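PDB 2CXK: calmodulin-binding transcription activator 1 from Homo sapiens, which serves as a transcriptional activator in the nucleus, may interact with calmodulin and is represented here by its IPT/TIG domain. Local coordinates for residues V25-P30 with V69-A74; N36-L41 with Q78-S83. All coordinates share one frame; numbering follows the deposited sequence.

Contact 1 of 2, residues V25-P30 with V69-A74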
loop_
_atom_site.group_PDB
_atom_site.type_symbol
_atom_site.label_atom_id
_atom_site.label_comp_id
_atom_site.label_asym_id
_atom_site.label_seq_id
_atom_site.Cartn_x
_atom_site.Cartn_y
_atom_site.Cartn_z
ATOM N N VAL A 25 -1.301 -2.857 -6.011
ATOM C CA VAL A 25 -1.135 -3.388 -4.669
ATOM C C VAL A 25 0.302 -3.107 -4.240
ATOM O O VAL A 25 1.242 -3.338 -5.008
ATOM C CB VAL A 25 -1.384 -4.920 -4.620
ATOM C CG1 VAL A 25 -1.205 -5.434 -3.194
ATOM C CG2 VAL A 25 -2.797 -5.241 -5.109
ATOM N N LEU A 26 0.471 -2.554 -3.043
ATOM C CA LEU A 26 1.810 -2.304 -2.519
ATOM C C LEU A 26 2.038 -3.413 -1.505
ATOM O O LEU A 26 1.132 -3.757 -0.748
ATOM C CB LEU A 26 1.890 -0.933 -1.831
ATOM C CG LEU A 26 1.763 0.270 -2.766
ATOM C CD1 LEU A 26 1.980 1.559 -1.989
ATOM C CD2 LEU A 26 2.800 0.154 -3.889
ATOM N N ILE A 27 3.233 -4.001 -1.519
ATOM C CA ILE A 27 3.571 -5.075 -0.590
ATOM C C ILE A 27 4.921 -4.743 0.025
ATOM O O ILE A 27 5.904 -4.541 -0.684
ATOM C CB ILE A 27 3.666 -6.434 -1.311
ATOM C CG1 ILE A 27 2.332 -6.733 -1.993
ATOM C CG2 ILE A 27 4.044 -7.529 -0.316
ATOM C CD1 ILE A 27 2.301 -8.036 -2.768
ATOM N N THR A 28 4.959 -4.684 1.346
ATOM C CA THR A 28 6.182 -4.331 2.030
ATOM C C THR A 28 6.818 -5.523 2.721
ATOM O O THR A 28 6.148 -6.487 3.101
ATOM C CB THR A 28 5.928 -3.197 3.045
ATOM O OG1 THR A 28 5.028 -3.649 4.061
ATOM C CG2 THR A 28 5.328 -1.995 2.338
ATOM N N GLY A 29 8.131 -5.447 2.864
ATOM C CA GLY A 29 8.875 -6.517 3.482
ATOM C C GLY A 29 10.352 -6.230 3.362
ATOM O O GLY A 29 10.743 -5.089 3.123
ATOM N N PRO A 30 11.207 -7.252 3.488
ATOM C CA PRO A 30 12.658 -7.066 3.400
ATOM C C PRO A 30 13.265 -7.081 1.997
ATOM O O PRO A 30 14.439 -7.411 1.844
ATOM C CB PRO A 30 13.180 -8.211 4.251
ATOM C CG PRO A 30 12.247 -9.322 3.853
ATOM C CD PRO A 30 10.874 -8.653 3.808
ATOM N N VAL A 69 -7.387 -15.945 -2.017
ATOM C CA VAL A 69 -6.255 -16.551 -2.703
ATOM C C VAL A 69 -4.963 -16.230 -1.980
ATOM O O VAL A 69 -4.918 -15.349 -1.126
ATOM C CB VAL A 69 -6.127 -16.042 -4.160
ATOM C CG1 VAL A 69 -7.396 -16.346 -4.934
ATOM C CG2 VAL A 69 -5.847 -14.542 -4.170
ATOM N N THR A 70 -3.909 -16.951 -2.330
ATOM C CA THR A 70 -2.595 -16.724 -1.745
ATOM C C THR A 70 -1.911 -15.599 -2.510
ATOM O O THR A 70 -2.091 -15.470 -3.722
ATOM C CB THR A 70 -1.705 -17.964 -1.887
ATOM O OG1 THR A 70 -1.731 -18.394 -3.254
ATOM C CG2 THR A 70 -2.182 -19.088 -0.989
ATOM N N LEU A 71 -1.144 -14.779 -1.794
ATOM C CA LEU A 71 -0.379 -13.699 -2.404
ATOM C C LEU A 71 1.048 -13.931 -1.922
ATOM O O LEU A 71 1.305 -13.959 -0.717
ATOM C CB LEU A 71 -0.887 -12.323 -1.943
ATOM C CG LEU A 71 -0.026 -11.122 -2.363
ATOM C CD1 LEU A 71 0.240 -11.158 -3.874
ATOM C CD2 LEU A 71 -0.738 -9.825 -1.972
ATOM N N GLN A 72 1.970 -14.127 -2.862
ATOM C CA GLN A 72 3.371 -14.374 -2.519
ATOM C C GLN A 72 4.306 -13.499 -3.348
ATOM O O GLN A 72 3.960 -13.086 -4.454
ATOM C CB GLN A 72 3.725 -15.840 -2.791
ATOM C CG GLN A 72 2.830 -16.864 -2.111
ATOM C CD GLN A 72 3.063 -18.261 -2.655
ATOM O OE1 GLN A 72 3.827 -19.048 -2.088
ATOM N NE2 GLN A 72 2.417 -18.571 -3.769
ATOM N N VAL A 73 5.487 -13.219 -2.805
ATOM C CA VAL A 73 6.494 -12.432 -3.513
ATOM C C VAL A 73 7.580 -13.402 -3.995
ATOM O O VAL A 73 7.998 -14.287 -3.250
ATOM C CB VAL A 73 7.150 -11.383 -2.594
ATOM C CG1 VAL A 73 8.268 -10.672 -3.327
ATOM C CG2 VAL A 73 6.112 -10.385 -2.131
ATOM N N ALA A 74 8.017 -13.239 -5.239
ATOM C CA ALA A 74 9.054 -14.096 -5.809
ATOM C C ALA A 74 10.146 -13.254 -6.460
ATOM O O ALA A 74 9.918 -12.102 -6.831
ATOM C CB ALA A 74 8.445 -15.028 -6.843
#

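Contact 2 of 2, residues N36-L41 with Q78-S83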
loop_
_atom_site.group_PDB
_atom_site.type_symbol
_atom_site.label_atom_id
_atom_site.label_comp_id
_atom_site.label_asym_id
_atom_site.label_seq_id
_atom_site.Cartn_x
_atom_site.Cartn_y
_atom_site.Cartn_z
ATOM N N ASN A 36 15.740 -6.149 -11.528
ATOM C CA ASN A 36 14.328 -6.039 -11.875
ATOM C C ASN A 36 13.688 -7.411 -12.151
ATOM O O ASN A 36 13.103 -7.626 -13.213
ATOM C CB ASN A 36 14.215 -5.152 -13.119
ATOM C CG ASN A 36 12.782 -4.889 -13.534
ATOM O OD1 ASN A 36 12.530 -4.398 -14.636
ATOM N ND2 ASN A 36 11.836 -5.199 -12.654
ATOM N N ASN A 37 13.790 -8.338 -11.203
ATOM C CA ASN A 37 13.221 -9.668 -11.412
ATOM C C ASN A 37 12.221 -10.099 -10.350
ATOM O O ASN A 37 12.024 -11.294 -10.120
ATOM C CB ASN A 37 14.337 -10.707 -11.512
ATOM C CG ASN A 37 15.233 -10.473 -12.705
ATOM O OD1 ASN A 37 16.443 -10.318 -12.562
ATOM N ND2 ASN A 37 14.640 -10.443 -13.895
ATOM N N TYR A 38 11.600 -9.120 -9.702
ATOM C CA TYR A 38 10.595 -9.400 -8.684
ATOM C C TYR A 38 9.253 -9.641 -9.358
ATOM O O TYR A 38 8.980 -9.104 -10.425
ATOM C CB TYR A 38 10.440 -8.210 -7.747
ATOM C CG TYR A 38 11.527 -8.072 -6.718
ATOM C CD1 TYR A 38 11.562 -8.909 -5.604
ATOM C CD2 TYR A 38 12.503 -7.081 -6.837
ATOM C CE1 TYR A 38 12.535 -8.764 -4.630
ATOM C CE2 TYR A 38 13.485 -6.928 -5.866
ATOM C CZ TYR A 38 13.491 -7.773 -4.767
ATOM O OH TYR A 38 14.444 -7.617 -3.792
ATOM N N SER A 39 8.419 -10.453 -8.728
ATOM C CA SER A 39 7.085 -10.723 -9.244
ATOM C C SER A 39 6.205 -11.059 -8.055
ATOM O O SER A 39 6.701 -11.330 -6.957
ATOM C CB SER A 39 7.092 -11.893 -10.242
ATOM O OG SER A 39 7.460 -13.114 -9.623
ATOM N N CYS A 40 4.896 -11.012 -8.268
ATOM C CA CYS A 40 3.948 -11.349 -7.219
ATOM C C CYS A 40 3.031 -12.406 -7.791
ATOM O O CYS A 40 2.609 -12.319 -8.944
ATOM C CB CYS A 40 3.136 -10.124 -6.786
ATOM S SG CYS A 40 4.128 -8.888 -5.910
ATOM N N LEU A 41 2.734 -13.411 -6.985
ATOM C CA LEU A 41 1.871 -14.490 -7.436
ATOM C C LEU A 41 0.572 -14.478 -6.655
ATOM O O LEU A 41 0.581 -14.557 -5.426
ATOM C CB LEU A 41 2.563 -15.842 -7.234
ATOM C CG LEU A 41 4.020 -15.978 -7.695
ATOM C CD1 LEU A 41 4.472 -17.419 -7.511
ATOM C CD2 LEU A 41 4.152 -15.576 -9.142
ATOM N N GLN A 78 11.313 -17.462 -7.970
ATOM C CA GLN A 78 11.480 -18.285 -6.779
ATOM C C GLN A 78 10.740 -17.595 -5.629
ATOM O O GLN A 78 11.002 -16.431 -5.332
ATOM C CB GLN A 78 12.961 -18.411 -6.420
ATOM C CG GLN A 78 13.222 -19.209 -5.143
ATOM C CD GLN A 78 14.652 -19.068 -4.631
ATOM O OE1 GLN A 78 14.995 -19.590 -3.566
ATOM N NE2 GLN A 78 15.492 -18.362 -5.387
ATOM N N ILE A 79 9.814 -18.300 -4.987
ATOM C CA ILE A 79 9.075 -17.711 -3.868
ATOM C C ILE A 79 10.048 -17.327 -2.755
ATOM O O ILE A 79 10.836 -18.161 -2.295
ATOM C CB ILE A 79 8.054 -18.698 -3.280
ATOM C CG1 ILE A 79 7.042 -19.101 -4.349
ATOM C CG2 ILE A 79 7.351 -18.062 -2.074
ATOM C CD1 ILE A 79 6.337 -17.935 -4.979
ATOM N N ILE A 80 9.992 -16.072 -2.315
ATOM C CA ILE A 80 10.883 -15.595 -1.260
ATOM C C ILE A 80 10.156 -15.000 -0.056
ATOM O O ILE A 80 10.769 -14.299 0.755
ATOM C CB ILE A 80 11.850 -14.514 -1.774
ATOM C CG1 ILE A 80 11.056 -13.335 -2.342
ATOM C CG2 ILE A 80 12.783 -15.102 -2.817
ATOM C CD1 ILE A 80 11.888 -12.090 -2.545
ATOM N N SER A 81 8.861 -15.268 0.065
ATOM C CA SER A 81 8.099 -14.733 1.187
ATOM C C SER A 81 7.056 -15.735 1.640
ATOM O O SER A 81 6.884 -16.780 1.027
ATOM C CB SER A 81 7.383 -13.440 0.778
ATOM O OG SER A 81 6.235 -13.731 -0.007
ATOM N N ASN A 82 6.370 -15.410 2.733
ATOM C CA ASN A 82 5.293 -16.244 3.239
ATOM C C ASN A 82 4.095 -15.908 2.343
ATOM O O ASN A 82 4.188 -15.015 1.499
ATOM C CB ASN A 82 4.975 -15.862 4.691
ATOM C CG ASN A 82 4.620 -14.380 4.840
ATOM O OD1 ASN A 82 5.365 -13.506 4.402
ATOM N ND2 ASN A 82 3.488 -14.099 5.471
ATOM N N SER A 83 2.987 -16.622 2.511
ATOM C CA SER A 83 1.780 -16.346 1.728
ATOM C C SER A 83 0.837 -15.557 2.627
ATOM O O SER A 83 0.730 -15.857 3.814
ATOM C CB SER A 83 1.069 -17.640 1.326
ATOM O OG SER A 83 1.894 -18.469 0.527
#

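Contact 1 of 2, residues V25-P30 with V69-A74
Ile-27 meets Leu-71 and Val-73 through aliphatic carbons alone, and aromatic rings flank these groups. Trp-31 touches Val-73, Phe-42 touches Leu-71, and Phe-86 touches Val-25; besides the rings, Leu-57 touches Val-73 and Cys-40 touches Ile-27. The closest approach is that of Ile-27 CD1 to Leu-71 CD2, 3.6 Å. The two side chains reach toward each other tip to tip. Ile-27 CD1 is 3.9 Å from both Leu-71 CG and Leu-71 CD1, so the methyl sits against the branch point and both arms of the leucine, nearest CD2. Ile-27 is extended along CG1 to CD1 (chi2 179°), which carries CD1 out to Leu-71. Its other branch does the second job. CG2 lies anti to the backbone N and passes alongside Val-73, with Ile-27 CG2 and Val-73 CG2 4.0 Å apart. These two side chains run past each other in opposite directions. The contact belongs to the core of an immunoglobulin-like beta-sandwich, the fold of IPT/TIG domains. Strands 24-28 and 67-75 are not paired with each other, and the CA atoms of Ile-27 and Val-73 are 8.4 Å apart. All three touching residues are buried, and 144 Å² is hidden between the segments. The backbone of strand 24-28 is bonded instead to strands 11-17 and 56-60. Its alternate residues serve another interface: Leu-26 packs on Ser-13, and Thr-28 on Val-56, of the second subunit.

Contact 2 of 2, residues N36-L41 with Q78-S83
The hairpin made by strands 67-75 and 78-79 brings Ile-79 and Ile-80 within reach of Leu-41 and Tyr-38 on strand 38-42. Strand 67-75 lies between the two segments in the sheet, so the contact is made by side chains reaching past a shared neighbour. Ile-80 CD1 comes to the edge of the Tyr-38 ring, near its plane, and is 4.0 Å from Tyr-38 CE1. The two side chains cross at about a right angle. Ile-80 has CG1 between its backbone N and carbonyl carbon (chi1 58°), with CD1 extended beyond it toward the ring. The tyrosine also packs edge-to-face with Phe-75 and touches Trp-31 and Leu-57. In this IPT/TIG domain, an immunoglobulin-like sandwich, the pair Leu-41 and Ile-79 forms the second half of the contact. Their side chains cross obliquely, but the modelled approach of Ile-79 CD1 to the leucine CD1 methyl is too short for two carbons, so its detail is doubtful. Ile-79 also rests on Gln-72 and Ala-74 of the intervening strand. Beyond the two isoleucines the chain is fastened by Ser-81. Ser-81 OG donates to Asn-82 O at 2.8 Å, and the hydroxyl approaches the carbonyl at a bent 138°, a little off its plane. The same Ser-81 OG is hydrogen-bonded to the backbone N of Val-73, so a single hydroxyl grips both its own segment and strand 67-75.

In the fold
From the N terminus the chain runs through 25-30, then 36-41, then 69-74 and last 78-83. Contact 1 closes the loop from 25-30 to 69-74, and contact 2 the loop from 36-41 to 78-83. The segments alternate, so the two loops cross rather than nest. Their centres are 7 Å apart. Contact 1 works through the core, between strands 24-28 and 67-75. Contact 2 works within one sheet, across strand 67-75. That strand joins them: Gln-72 O lies 2.8 Å from Leu-41 N, and Val-73 O lies 2.8 Å from Ile-80 N, both probable hydrogen bonds.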